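Local coordinates for acyl-CoA N-acyltransferases (NAT) superfamily protein (Arabidopsis thaliana, PDB 6TH0) that probably transfers the acetyl group of acetyl-CoA, which it binds, to N-terminal methionines of transmembrane proteins and to lysine side chains of proteins, at residues A[84-87]-A[88-91]; A[102-105]-A[106-109]; A[120-123]-A[124-128]; A[144-147]-A[148-151]; A[161-165]-A[166-170]. All coordinates share one frame; numbering follows the deposited sequence.

Contact 1: residues A[84-87]-A[88-91]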
# COMPACT_ATOMS: atom_id res chain seq x y z
N ARG A 84 0.99 6.34 21.78
CA ARG A 84 0.59 6.46 23.18
C ARG A 84 -0.44 5.37 23.41
O ARG A 84 -1.52 5.41 22.82
CB ARG A 84 0.03 7.84 23.49
CG ARG A 84 1.08 8.94 23.66
CD ARG A 84 0.58 10.06 24.55
NE ARG A 84 -0.52 10.81 23.95
CZ ARG A 84 -1.81 10.55 24.19
NH1 ARG A 84 -2.15 9.57 25.01
NH2 ARG A 84 -2.74 11.28 23.60
N TYR A 85 -0.10 4.40 24.26
CA TYR A 85 -0.97 3.27 24.52
C TYR A 85 -1.90 3.55 25.68
O TYR A 85 -1.45 3.85 26.79
CB TYR A 85 -0.14 2.02 24.83
CG TYR A 85 0.51 1.44 23.61
CD1 TYR A 85 -0.22 0.67 22.72
CD2 TYR A 85 1.85 1.67 23.33
CE1 TYR A 85 0.35 0.14 21.61
CE2 TYR A 85 2.44 1.14 22.22
CZ TYR A 85 1.68 0.38 21.36
OH TYR A 85 2.24 -0.16 20.26
N ASP A 86 -3.19 3.38 25.45
CA ASP A 86 -4.21 3.56 26.47
C ASP A 86 -4.54 2.17 26.99
O ASP A 86 -5.00 1.32 26.22
CB ASP A 86 -5.43 4.26 25.89
CG ASP A 86 -6.56 4.38 26.89
OD1 ASP A 86 -6.34 4.06 28.08
OD2 ASP A 86 -7.67 4.78 26.49
N SER A 87 -4.35 1.96 28.28
CA SER A 87 -4.54 0.62 28.83
C SER A 87 -5.94 0.09 28.55
O SER A 87 -6.11 -1.11 28.31
CB SER A 87 -4.26 0.63 30.32
OG SER A 87 -4.57 -0.62 30.92
N SER A 88 -6.95 0.96 28.53
CA SER A 88 -8.34 0.51 28.42
C SER A 88 -8.71 0.03 27.02
O SER A 88 -9.66 -0.75 26.88
CB SER A 88 -9.28 1.64 28.84
OG SER A 88 -9.31 2.65 27.85
N LYS A 89 -8.04 0.49 25.97
CA LYS A 89 -8.48 0.11 24.63
C LYS A 89 -7.89 -1.21 24.13
O LYS A 89 -8.43 -1.80 23.18
CB LYS A 89 -8.16 1.22 23.62
CG LYS A 89 -8.90 2.54 23.90
CD LYS A 89 -8.79 3.52 22.74
CE LYS A 89 -9.41 4.88 23.07
NZ LYS A 89 -10.81 4.79 23.58
N GLY A 90 -6.81 -1.69 24.73
CA GLY A 90 -6.11 -2.85 24.21
C GLY A 90 -4.96 -2.42 23.31
O GLY A 90 -4.68 -1.24 23.13
N GLU A 91 -4.31 -3.41 22.71
CA GLU A 91 -3.10 -3.12 21.95
C GLU A 91 -3.42 -2.42 20.64
O GLU A 91 -2.80 -1.40 20.29
CB GLU A 91 -2.33 -4.41 21.69
CG GLU A 91 -0.89 -4.19 21.31
CD GLU A 91 -0.25 -5.43 20.74
OE1 GLU A 91 -0.36 -6.52 21.37
OE2 GLU A 91 0.35 -5.32 19.65
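Asp86 reaches its carboxylate forward to Ser88, and here the loop between strands 63-73 and 93-102 bends through an Asx turn laid upon a type I beta turn. This bend is the tight part. Lys89 N meets Asp86 O at 3.2 Å and closes the beta turn, Ser88 N donates to Asp86 OD1, and Ser88 OG lies 3.0 Å from Asp86 OD2. Both donors of Ser88 come from above the carboxylate plane, the amide 70° out of it. Having CG anti to its backbone N (chi1 175°) brings the Asp86 carboxylate beside its own carbonyl carbon, on the side where the chain continues. An aspartate carboxylate is held close enough to the backbone to receive the amide two residues on, and serine offers it a hydroxyl as well. The solvent side is looser: the Lys89 chain crosses Asp86 OD2, with CG 3.6 Å from that oxygen, while NZ stays beyond salt-bridge range. Gly90 follows at positive phi, where a side chain would jam against the preceding carbonyl oxygen. Tyr85, its hydroxyl bonded to Ser80 and its ring in a cation-pi contact with Lys75, turns an edge to Glu91 O, which accepts from Arg130 and lies 3.7 Å from Tyr85 CE1.

Contact 2: residues A[102-105]-A[106-109]. With ACO (acetyl coenzyme *a), chain C.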
# COMPACT_ATOMS: atom_id res chain seq x y z
N VAL A 102 0.38 2.40 -10.43
CA VAL A 102 -0.58 2.75 -11.46
C VAL A 102 0.13 2.58 -12.81
O VAL A 102 1.31 2.93 -12.93
CB VAL A 102 -1.11 4.19 -11.27
CG1 VAL A 102 -2.06 4.58 -12.39
CG2 VAL A 102 -1.81 4.37 -9.88
N VAL A 103 -0.55 2.00 -13.80
CA VAL A 103 0.14 1.82 -15.08
C VAL A 103 0.46 3.19 -15.67
O VAL A 103 -0.30 4.16 -15.55
CB VAL A 103 -0.63 0.96 -16.10
CG1 VAL A 103 -1.03 -0.43 -15.52
CG2 VAL A 103 -1.82 1.69 -16.67
N GLU A 104 1.60 3.25 -16.37
CA GLU A 104 2.19 4.52 -16.79
C GLU A 104 1.17 5.42 -17.49
O GLU A 104 1.06 6.61 -17.19
CB GLU A 104 3.41 4.20 -17.65
CG GLU A 104 4.53 5.22 -17.60
CD GLU A 104 5.87 4.64 -18.04
OE1 GLU A 104 5.98 3.41 -18.24
OE2 GLU A 104 6.84 5.42 -18.14
N THR A 105 0.39 4.87 -18.42
CA THR A 105 -0.53 5.71 -19.18
C THR A 105 -1.73 6.20 -18.37
O THR A 105 -2.52 7.00 -18.88
CB THR A 105 -1.00 4.98 -20.43
OG1 THR A 105 -1.56 3.71 -20.07
CG2 THR A 105 0.17 4.77 -21.38
N TYR A 106 -1.92 5.73 -17.13
CA TYR A 106 -3.01 6.19 -16.29
C TYR A 106 -2.54 7.12 -15.18
O TYR A 106 -3.34 7.49 -14.31
CB TYR A 106 -3.78 5.00 -15.68
CG TYR A 106 -4.77 4.37 -16.62
CD1 TYR A 106 -4.38 3.41 -17.54
CD2 TYR A 106 -6.11 4.73 -16.58
CE1 TYR A 106 -5.28 2.83 -18.41
CE2 TYR A 106 -7.03 4.16 -17.45
CZ TYR A 106 -6.61 3.21 -18.36
OH TYR A 106 -7.51 2.62 -19.22
N ARG A 107 -1.28 7.51 -15.18
CA ARG A 107 -0.73 8.28 -14.07
C ARG A 107 -1.12 9.75 -14.15
O ARG A 107 -1.53 10.27 -15.19
CB ARG A 107 0.79 8.12 -14.02
CG ARG A 107 1.17 6.74 -13.56
CD ARG A 107 2.66 6.52 -13.55
NE ARG A 107 2.95 5.12 -13.37
CZ ARG A 107 4.16 4.58 -13.47
NH1 ARG A 107 5.20 5.35 -13.73
NH2 ARG A 107 4.31 3.27 -13.30
N LYS A 108 -1.00 10.43 -13.01
CA LYS A 108 -1.30 11.86 -12.89
C LYS A 108 -2.78 12.15 -13.09
O LYS A 108 -3.15 13.19 -13.61
CB LYS A 108 -0.45 12.70 -13.86
CG LYS A 108 1.04 12.48 -13.64
CD LYS A 108 1.84 13.74 -13.91
CE LYS A 108 2.98 13.87 -12.90
NZ LYS A 108 3.58 15.23 -12.86
N ARG A 109 -3.64 11.21 -12.67
CA ARG A 109 -5.08 11.39 -12.71
C ARG A 109 -5.70 11.24 -11.32
O ARG A 109 -6.93 11.30 -11.19
CB ARG A 109 -5.72 10.41 -13.69
CG ARG A 109 -5.18 10.54 -15.11
CD ARG A 109 -5.90 9.64 -16.10
NE ARG A 109 -5.19 9.60 -17.38
CZ ARG A 109 -5.53 8.84 -18.41
NH1 ARG A 109 -4.81 8.88 -19.53
NH2 ARG A 109 -6.58 8.04 -18.34
N1A ACO C . -4.37 16.87 -13.51
C2A ACO C . -3.00 17.01 -13.46
N3A ACO C . -2.09 16.52 -12.60
C4A ACO C . -2.69 15.73 -11.62
C5A ACO C . -4.09 15.49 -11.54
C6A ACO C . -4.91 16.09 -12.52
N6A ACO C . -6.26 15.89 -12.49
N7A ACO C . -4.40 14.66 -10.45
C8A ACO C . -3.21 14.41 -9.88
N9A ACO C . -2.15 15.03 -10.55
C1B ACO C . -0.72 14.99 -10.20
C2B ACO C . -0.43 15.01 -8.63
O2B ACO C . -0.48 16.29 -8.17
C3B ACO C . 1.07 14.49 -8.80
O3B ACO C . 1.73 15.55 -9.31
P3B ACO C . 3.49 15.61 -8.78
O7A ACO C . 3.95 14.46 -9.64
O8A ACO C . 3.94 17.01 -9.19
O9A ACO C . 3.34 15.30 -7.31
C4B ACO C . 0.91 13.34 -9.85
O4B ACO C . -0.17 13.75 -10.75
C5B ACO C . 0.64 11.98 -9.17
O5B ACO C . -0.45 12.05 -8.30
P1A ACO C . -1.43 10.76 -8.59
O1A ACO C . -1.95 10.82 -9.98
O2A ACO C . -2.36 10.64 -7.42
O3A ACO C . -0.54 9.32 -8.53
P2A ACO C . -0.48 8.47 -9.87
O4A ACO C . -1.74 7.74 -10.15
O5A ACO C . 0.25 9.16 -11.00
O6A ACO C . 0.58 7.16 -9.46
CBP ACO C . 2.58 6.36 -8.38
CCP ACO C . 1.57 7.57 -8.58
CDP ACO C . 1.83 5.28 -7.64
CEP ACO C . 3.81 6.81 -7.59
CAP ACO C . 2.96 5.91 -9.82
OAP ACO C . 3.84 6.85 -10.43
C9P ACO C . 3.66 4.56 -9.89
O9P ACO C . 3.02 3.55 -10.11
N8P ACO C . 5.03 4.51 -9.79
C7P ACO C . 5.79 3.22 -9.86
C6P ACO C . 5.47 2.35 -8.68
C5P ACO C . 5.96 3.07 -7.47
O5P ACO C . 6.98 3.75 -7.42
N4P ACO C . 5.18 2.95 -6.34
C3P ACO C . 5.67 3.67 -5.16
C2P ACO C . 5.25 2.96 -3.93
S1P ACO C . 5.91 3.91 -2.48
C ACO C . 7.49 3.06 -2.38
O ACO C . 8.53 3.58 -2.72
CH3 ACO C . 7.47 1.70 -1.93
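Arg107 spends its guanidinium on a backbone carbonyl, gripping Val102 O side-on with two nitrogens: NE at 2.8 Å and NH2 at 3.0 Å from that single oxygen, which lies only 2° out of the guanidinium plane. The extended chain from CG to NE carries the group past the coenzyme, so that Glu104 CA packs on one face and the pantetheine amide carbon C9P on the other, 3.4 Å from the plane. Between Val103 and Arg107 the backbone makes a short 3-10 turn, in which Tyr106 N bonds to Val103 O and Arg107 N to Glu104 O. Val103 CG2 presses on the edge of the Tyr106 ring at a tight 3.2 Å from CD1, and Val102 CG1 packs on Tyr106 CB. The tyrosine hydroxyl is held by Asp52, so the ring suits a place that is apolar at its base and polar at its tip. Arg107 also opens the Arg-X-X-Gly-X-Ala signature of GNAT enzymes, the loop that receives the pyrophosphate of acetyl-CoA. Lys108 N donates to O5A at 2.7 Å, and Lys108 NZ makes a weak bond to O7A of the 3'-phosphate. Val102 N meanwhile donates to the pantetheine oxygen O9P. Backbone amides thus take up the pyrophosphate and pantetheine, whereas the arginine charge probably serves to lock the loop that presents them.

Contact 3: residues A[120-123]-A[124-128]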
# COMPACT_ATOMS: atom_id res chain seq x y z
N VAL A 120 -6.77 4.16 3.92
CA VAL A 120 -7.04 4.97 5.11
C VAL A 120 -8.49 4.81 5.54
O VAL A 120 -8.79 4.65 6.73
CB VAL A 120 -6.69 6.44 4.83
CG1 VAL A 120 -7.07 7.32 6.03
CG2 VAL A 120 -5.23 6.59 4.46
N LYS A 121 -9.42 4.85 4.58
CA LYS A 121 -10.83 4.65 4.90
C LYS A 121 -11.07 3.27 5.49
O LYS A 121 -11.91 3.10 6.37
CB LYS A 121 -11.65 4.88 3.63
CG LYS A 121 -11.97 6.35 3.39
CD LYS A 121 -12.57 6.64 2.01
CE LYS A 121 -13.67 5.69 1.58
NZ LYS A 121 -13.74 5.69 0.08
N TYR A 122 -10.33 2.26 5.00
CA TYR A 122 -10.43 0.93 5.58
C TYR A 122 -9.94 0.91 7.02
O TYR A 122 -10.62 0.39 7.91
CB TYR A 122 -9.65 -0.08 4.73
CG TYR A 122 -9.69 -1.48 5.30
CD1 TYR A 122 -10.82 -2.29 5.12
CD2 TYR A 122 -8.63 -2.00 6.03
CE1 TYR A 122 -10.88 -3.57 5.65
CE2 TYR A 122 -8.69 -3.29 6.56
CZ TYR A 122 -9.81 -4.06 6.36
OH TYR A 122 -9.88 -5.33 6.88
N SER A 123 -8.76 1.49 7.27
CA SER A 123 -8.18 1.45 8.60
C SER A 123 -9.04 2.18 9.62
O SER A 123 -9.04 1.83 10.80
CB SER A 123 -6.77 2.05 8.59
OG SER A 123 -6.83 3.47 8.51
N SER A 124 -9.77 3.21 9.18
CA SER A 124 -10.59 3.96 10.11
C SER A 124 -11.84 3.20 10.53
O SER A 124 -12.53 3.65 11.46
CB SER A 124 -10.96 5.32 9.51
OG SER A 124 -11.74 5.18 8.33
N GLY A 125 -12.14 2.07 9.89
CA GLY A 125 -13.33 1.30 10.21
C GLY A 125 -13.08 0.16 11.18
O GLY A 125 -14.02 -0.41 11.75
N ILE A 126 -11.81 -0.15 11.43
CA ILE A 126 -11.43 -1.26 12.30
C ILE A 126 -11.31 -0.70 13.71
O ILE A 126 -10.55 0.26 13.91
CB ILE A 126 -10.11 -1.91 11.87
CG1 ILE A 126 -10.11 -2.24 10.37
CG2 ILE A 126 -9.84 -3.17 12.71
CD1 ILE A 126 -11.32 -3.01 9.91
N PRO A 127 -12.04 -1.23 14.71
CA PRO A 127 -12.20 -0.49 15.96
C PRO A 127 -10.91 0.07 16.55
O PRO A 127 -10.80 1.30 16.70
CB PRO A 127 -12.83 -1.53 16.92
CG PRO A 127 -12.59 -2.86 16.26
CD PRO A 127 -12.60 -2.59 14.79
N VAL A 128 -9.93 -0.76 16.87
CA VAL A 128 -8.70 -0.27 17.50
C VAL A 128 -7.55 -0.15 16.48
O VAL A 128 -6.38 -0.27 16.85
CB VAL A 128 -8.30 -1.10 18.73
CG1 VAL A 128 -7.19 -0.37 19.49
CG2 VAL A 128 -9.52 -1.29 19.63
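Tyr122 offers one face of its ring to Ile126, whose CD1 sits over it, 4.0 Å from CZ. The two side chains cross at a slant. With CG anti to the backbone N (chi1 178°), the Tyr122 ring lies beside its own carbonyl carbon and so on the side toward which the chain leaves; Ile126 CG1 then nestles 3.6 Å from Tyr122 O. The longer, ethyl branch of isoleucine suits this spot, its CG1 lying on the carbonyl and its CD1 on the ring, while Trp48 meets the tyrosine ring as well. The two serines fold back onto the last turn of the helix. Ser123 OG, in the crowded position between N and carbonyl carbon, donates to Val120 O at 2.9 Å, and Ser124 N reaches the same oxygen from the same face of its plane. Ser124 OG donates in turn to Lys121 O at 2.9 Å, from above the carbonyl plane. All this happens where helix 111-123, the helix that follows the pyrophosphate loop of the GNAT fold, gives way to the loop leading into strand 129-137. Ser123 packs against Cys129 and Val132 of that strand, where a small residue fits. Were Ser123 an alanine, Val120 O would probably keep just the Ser124 amide of these two donors. Beyond the helix the amides reach back three residues instead of four: Gly125 N bonds to Tyr122 O at 3.0 Å, and Ile126 N weakly to Ser123 O at 3.5 Å.

Contact 4: residues A[144-147]-A[148-151]. With ACO (acetyl coenzyme *a), chain C.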
# COMPACT_ATOMS: atom_id res chain seq x y z
N ILE A 144 7.11 10.33 -2.35
CA ILE A 144 7.19 11.22 -1.18
C ILE A 144 6.14 12.32 -1.27
O ILE A 144 5.41 12.59 -0.31
CB ILE A 144 8.61 11.79 -1.04
CG1 ILE A 144 9.60 10.65 -0.74
CG2 ILE A 144 8.65 12.92 -0.01
CD1 ILE A 144 11.06 11.09 -0.80
N ARG A 145 6.05 13.01 -2.43
CA ARG A 145 5.06 14.07 -2.58
C ARG A 145 3.64 13.54 -2.42
O ARG A 145 2.76 14.24 -1.88
CB ARG A 145 5.22 14.77 -3.94
CG ARG A 145 6.54 15.50 -4.11
CD ARG A 145 6.54 16.45 -5.33
NE ARG A 145 6.24 15.77 -6.59
CZ ARG A 145 7.16 15.22 -7.39
NH1 ARG A 145 6.79 14.62 -8.52
NH2 ARG A 145 8.44 15.26 -7.07
N LEU A 146 3.38 12.34 -2.93
CA LEU A 146 2.04 11.75 -2.85
C LEU A 146 1.62 11.49 -1.41
O LEU A 146 0.51 11.84 -0.99
CB LEU A 146 2.01 10.44 -3.66
CG LEU A 146 0.75 9.58 -3.62
CD1 LEU A 146 -0.44 10.34 -4.16
CD2 LEU A 146 0.97 8.28 -4.42
N TYR A 147 2.49 10.86 -0.64
CA TYR A 147 2.08 10.54 0.73
C TYR A 147 1.98 11.80 1.58
O TYR A 147 1.06 11.93 2.39
CB TYR A 147 3.03 9.49 1.31
CG TYR A 147 2.69 8.10 0.82
CD1 TYR A 147 1.57 7.42 1.29
CD2 TYR A 147 3.46 7.46 -0.15
CE1 TYR A 147 1.24 6.17 0.84
CE2 TYR A 147 3.14 6.21 -0.61
CZ TYR A 147 2.02 5.57 -0.12
OH TYR A 147 1.69 4.31 -0.56
N LYS A 148 2.90 12.75 1.36
CA LYS A 148 2.78 14.05 2.03
C LYS A 148 1.46 14.73 1.69
O LYS A 148 0.80 15.32 2.56
CB LYS A 148 3.97 14.94 1.66
CG LYS A 148 4.04 16.22 2.44
CD LYS A 148 5.35 16.96 2.18
CE LYS A 148 5.31 18.37 2.75
NZ LYS A 148 4.30 19.24 2.06
N ARG A 149 1.04 14.64 0.42
CA ARG A 149 -0.21 15.26 -0.01
C ARG A 149 -1.40 14.63 0.70
O ARG A 149 -2.41 15.31 0.95
CB ARG A 149 -0.37 15.06 -1.52
CG ARG A 149 -1.53 15.80 -2.16
CD ARG A 149 -1.52 15.57 -3.67
NE ARG A 149 -0.28 15.98 -4.32
CZ ARG A 149 0.55 15.16 -4.97
NH1 ARG A 149 0.28 13.86 -5.06
NH2 ARG A 149 1.65 15.64 -5.53
N MET A 150 -1.30 13.34 1.02
CA MET A 150 -2.29 12.60 1.79
C MET A 150 -2.19 12.83 3.29
O MET A 150 -2.86 12.13 4.05
CB MET A 150 -2.16 11.10 1.49
CG MET A 150 -2.52 10.71 0.06
SD MET A 150 -4.16 11.32 -0.35
CE MET A 150 -5.18 10.37 0.78
N SER A 151 -1.33 13.75 3.73
CA SER A 151 -1.13 14.09 5.13
C SER A 151 -0.33 13.05 5.91
O SER A 151 -0.38 13.08 7.15
CB SER A 151 -2.47 14.32 5.86
OG SER A 151 -3.12 15.49 5.40
N1A ACO C . -4.37 16.87 -13.51
C2A ACO C . -3.00 17.01 -13.46
N3A ACO C . -2.09 16.52 -12.60
C4A ACO C . -2.69 15.73 -11.62
C5A ACO C . -4.09 15.49 -11.54
C6A ACO C . -4.91 16.09 -12.52
N6A ACO C . -6.26 15.89 -12.49
N7A ACO C . -4.40 14.66 -10.45
C8A ACO C . -3.21 14.41 -9.88
N9A ACO C . -2.15 15.03 -10.55
C1B ACO C . -0.72 14.99 -10.20
C2B ACO C . -0.43 15.01 -8.63
O2B ACO C . -0.48 16.29 -8.17
C3B ACO C . 1.07 14.49 -8.80
O3B ACO C . 1.73 15.55 -9.31
P3B ACO C . 3.49 15.61 -8.78
O7A ACO C . 3.95 14.46 -9.64
O8A ACO C . 3.94 17.01 -9.19
O9A ACO C . 3.34 15.30 -7.31
C4B ACO C . 0.91 13.34 -9.85
O4B ACO C . -0.17 13.75 -10.75
C5B ACO C . 0.64 11.98 -9.17
O5B ACO C . -0.45 12.05 -8.30
P1A ACO C . -1.43 10.76 -8.59
O1A ACO C . -1.95 10.82 -9.98
O2A ACO C . -2.36 10.64 -7.42
O3A ACO C . -0.54 9.32 -8.53
P2A ACO C . -0.48 8.47 -9.87
O4A ACO C . -1.74 7.74 -10.15
O5A ACO C . 0.25 9.16 -11.00
O6A ACO C . 0.58 7.16 -9.46
CBP ACO C . 2.58 6.36 -8.38
CCP ACO C . 1.57 7.57 -8.58
CDP ACO C . 1.83 5.28 -7.64
CEP ACO C . 3.81 6.81 -7.59
CAP ACO C . 2.96 5.91 -9.82
OAP ACO C . 3.84 6.85 -10.43
C9P ACO C . 3.66 4.56 -9.89
O9P ACO C . 3.02 3.55 -10.11
N8P ACO C . 5.03 4.51 -9.79
C7P ACO C . 5.79 3.22 -9.86
C6P ACO C . 5.47 2.35 -8.68
C5P ACO C . 5.96 3.07 -7.47
O5P ACO C . 6.98 3.75 -7.42
N4P ACO C . 5.18 2.95 -6.34
C3P ACO C . 5.67 3.67 -5.16
C2P ACO C . 5.25 2.96 -3.93
S1P ACO C . 5.91 3.91 -2.48
C ACO C . 7.49 3.06 -2.38
O ACO C . 8.53 3.58 -2.72
CH3 ACO C . 7.47 1.70 -1.93
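Lys148 N, Arg149 N and Met150 N bond back to Ile144 O, Arg145 O and Leu146 O in regular helical steps, after which helix 141-149 closes in a Schellman motif: Ser151, at positive phi, is its C-prime residue, Phe152 N turns to Tyr147 O and Ser151 N to Lys148 O. One exposed edge of this helix belongs to the 3'-phosphate of acetyl-CoA. Arg145, bent at chi3 (-57°), lays the edge of its guanidinium against it, with NE 3.0 Å from O9A and NH1 3.1 Å from O7A; both bonds are nearly straight and the phosphorus lies in the guanidinium plane. Arg149, one turn on, is placed differently, face-on to its neighbours. Its guanidinium has Arg145 O 3.9 Å above the centre of one face and the ribose oxygen O2B, offset, over the opposite face. NH2 points at O9A as well, though the modelled separation is too short to be taken literally. Leu146 CD1 lies near both the arginine and the pyrophosphate, 3.7 Å from Arg149 NH1 and 3.8 Å from O2A, an apolar filler for a place that also touches Ala112 and Ile116. Tyr147 faces the protein interior, among Ile97, Leu134 and Val136, with its ring edge-to-face to Phe152 and CE2 4.1 Å from the thioester sulfur S1P. Two arginines one helical turn apart therefore gather round a single anion, which probably balances their charges and favours the 3'-phosphorylated form of the coenzyme.

Contact 5: residues A[161-165]-A[166-170]; sequences FYLIN and GQHFD
Ile164 and Gln167 exchange two backbone bonds at the tip of the hairpin, Ile164 N to Gln167 O at 2.8 Å and almost straight (176°), and Gln167 N to Ile164 O at 3.0 Å. They frame a type I' turn with Asn165 and Gly166 at its corners, both at positive phi; asparagine tolerates this and glycine favours it. Further from the tip, Phe169 N donates to Tyr162 O and Tyr162 N to Phe169 O, and there Phe161 and Tyr162 together oppose Phe169 in a classic beta bulge. Asp170, beyond it, is tied to Arg157 by a salt bridge. The side chains then sort themselves by face. On one, Leu163 CD1 sits over the His168 ring in a CH-pi contact, 4.0 Å from its centroid and 11° off the normal. On the other, Phe169 crosses Ile164 at about a right angle, its CE2 4.1 Å from Ile164 CB, and turns a ring edge to Ile164 O. Its first torsion, with CG anti to the carbonyl carbon (chi1 -68°), carries the ring toward the isoleucine; the ring also meets that of His139. Cutting Phe169 back to alanine would probably open a gap beside Ile164 and remove one ring from beside His139. Tyr162, on the same face, has its ring in the acetyl-CoA pocket, touching Ile137. Backbone bonds thus shape this hairpin, whose tip is exposed, and place Tyr162 beside the coenzyme; as in related N-terminal acetyltransferases, it probably flanks the groove for the substrate N-terminus.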
# COMPACT_ATOMS: atom_id res chain seq x y z
N PHE A 161 17.43 -0.27 3.71
CA PHE A 161 16.16 -0.97 3.90
C PHE A 161 15.86 -1.90 2.74
O PHE A 161 15.41 -3.03 2.93
CB PHE A 161 15.05 0.06 4.08
CG PHE A 161 13.74 -0.54 4.52
CD1 PHE A 161 13.53 -0.85 5.86
CD2 PHE A 161 12.72 -0.75 3.62
CE1 PHE A 161 12.33 -1.41 6.27
CE2 PHE A 161 11.51 -1.29 4.03
CZ PHE A 161 11.32 -1.62 5.35
N TYR A 162 16.04 -1.41 1.52
CA TYR A 162 15.67 -2.08 0.28
C TYR A 162 16.89 -2.65 -0.45
O TYR A 162 17.99 -2.09 -0.38
CB TYR A 162 14.93 -1.12 -0.65
CG TYR A 162 13.54 -0.75 -0.18
CD1 TYR A 162 12.58 -1.73 0.00
CD2 TYR A 162 13.18 0.57 0.04
CE1 TYR A 162 11.30 -1.41 0.41
CE2 TYR A 162 11.88 0.91 0.45
CZ TYR A 162 10.96 -0.10 0.62
OH TYR A 162 9.68 0.19 1.03
N LEU A 163 16.68 -3.77 -1.14
CA LEU A 163 17.70 -4.37 -1.99
C LEU A 163 17.10 -4.51 -3.38
O LEU A 163 16.12 -5.24 -3.55
CB LEU A 163 18.15 -5.72 -1.44
CG LEU A 163 19.10 -6.57 -2.29
CD1 LEU A 163 20.39 -5.81 -2.57
CD2 LEU A 163 19.39 -7.90 -1.62
N ILE A 164 17.65 -3.79 -4.35
CA ILE A 164 17.08 -3.71 -5.70
C ILE A 164 18.21 -3.86 -6.71
O ILE A 164 19.13 -3.03 -6.75
CB ILE A 164 16.33 -2.39 -5.94
CG1 ILE A 164 15.28 -2.16 -4.84
CG2 ILE A 164 15.69 -2.40 -7.31
CD1 ILE A 164 14.62 -0.84 -4.91
N ASN A 165 18.14 -4.90 -7.53
CA ASN A 165 19.16 -5.18 -8.54
C ASN A 165 20.54 -5.26 -7.88
O ASN A 165 21.52 -4.68 -8.36
CB ASN A 165 19.13 -4.14 -9.66
CG ASN A 165 19.71 -4.67 -10.96
OD1 ASN A 165 19.74 -5.88 -11.17
ND2 ASN A 165 20.16 -3.77 -11.83
N GLY A 166 20.59 -5.97 -6.76
CA GLY A 166 21.81 -6.13 -5.99
C GLY A 166 22.40 -4.85 -5.44
O GLY A 166 23.58 -4.82 -5.10
N GLN A 167 21.61 -3.79 -5.32
CA GLN A 167 22.07 -2.53 -4.77
C GLN A 167 21.17 -2.18 -3.59
O GLN A 167 19.95 -2.36 -3.67
CB GLN A 167 22.04 -1.44 -5.86
CG GLN A 167 22.87 -0.20 -5.58
CD GLN A 167 22.90 0.76 -6.77
OE1 GLN A 167 22.39 0.45 -7.85
NE2 GLN A 167 23.52 1.93 -6.57
N HIS A 168 21.76 -1.72 -2.49
CA HIS A 168 20.98 -1.31 -1.32
C HIS A 168 20.54 0.15 -1.41
O HIS A 168 21.31 1.01 -1.85
CB HIS A 168 21.74 -1.55 -0.02
CG HIS A 168 21.77 -2.98 0.42
ND1 HIS A 168 22.81 -3.83 0.11
CD2 HIS A 168 20.86 -3.72 1.09
CE1 HIS A 168 22.55 -5.03 0.61
NE2 HIS A 168 21.37 -4.99 1.21
N PHE A 169 19.30 0.41 -1.00
CA PHE A 169 18.74 1.75 -1.02
C PHE A 169 18.05 2.03 0.30
O PHE A 169 17.50 1.12 0.92
CB PHE A 169 17.73 1.90 -2.15
CG PHE A 169 18.35 1.86 -3.50
CD1 PHE A 169 18.87 3.00 -4.08
CD2 PHE A 169 18.47 0.65 -4.17
CE1 PHE A 169 19.46 2.95 -5.33
CE2 PHE A 169 19.07 0.59 -5.42
CZ PHE A 169 19.56 1.74 -6.00
N ASP A 170 18.06 3.30 0.71
CA ASP A 170 17.42 3.71 1.95
C ASP A 170 15.91 3.88 1.73
O ASP A 170 15.43 4.02 0.60
CB ASP A 170 18.01 5.03 2.45
CG ASP A 170 19.49 4.93 2.78
OD1 ASP A 170 20.03 3.80 2.81
OD2 ASP A 170 20.12 5.99 3.00

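Contacts 1, 2, 3 and 5 lie at the surface, and contact 4 alone is partly buried, where helix 141-149 packs on the sheet. Contacts 2 and 4 hold one ligand between them, with nearest atoms about 5 Å apart: contact 2 offers mainly backbone amides to it, contact 4 arginine side chains. Contact 5 sits near the other end of the same coenzyme and relies on strand bonds and apolar packing. Contacts 1 and 3 lie away from the pocket and touch through Lys89 O and Val128 CG2; there short polar side chains, an aspartate and serines, satisfy backbone groups where the chain turns.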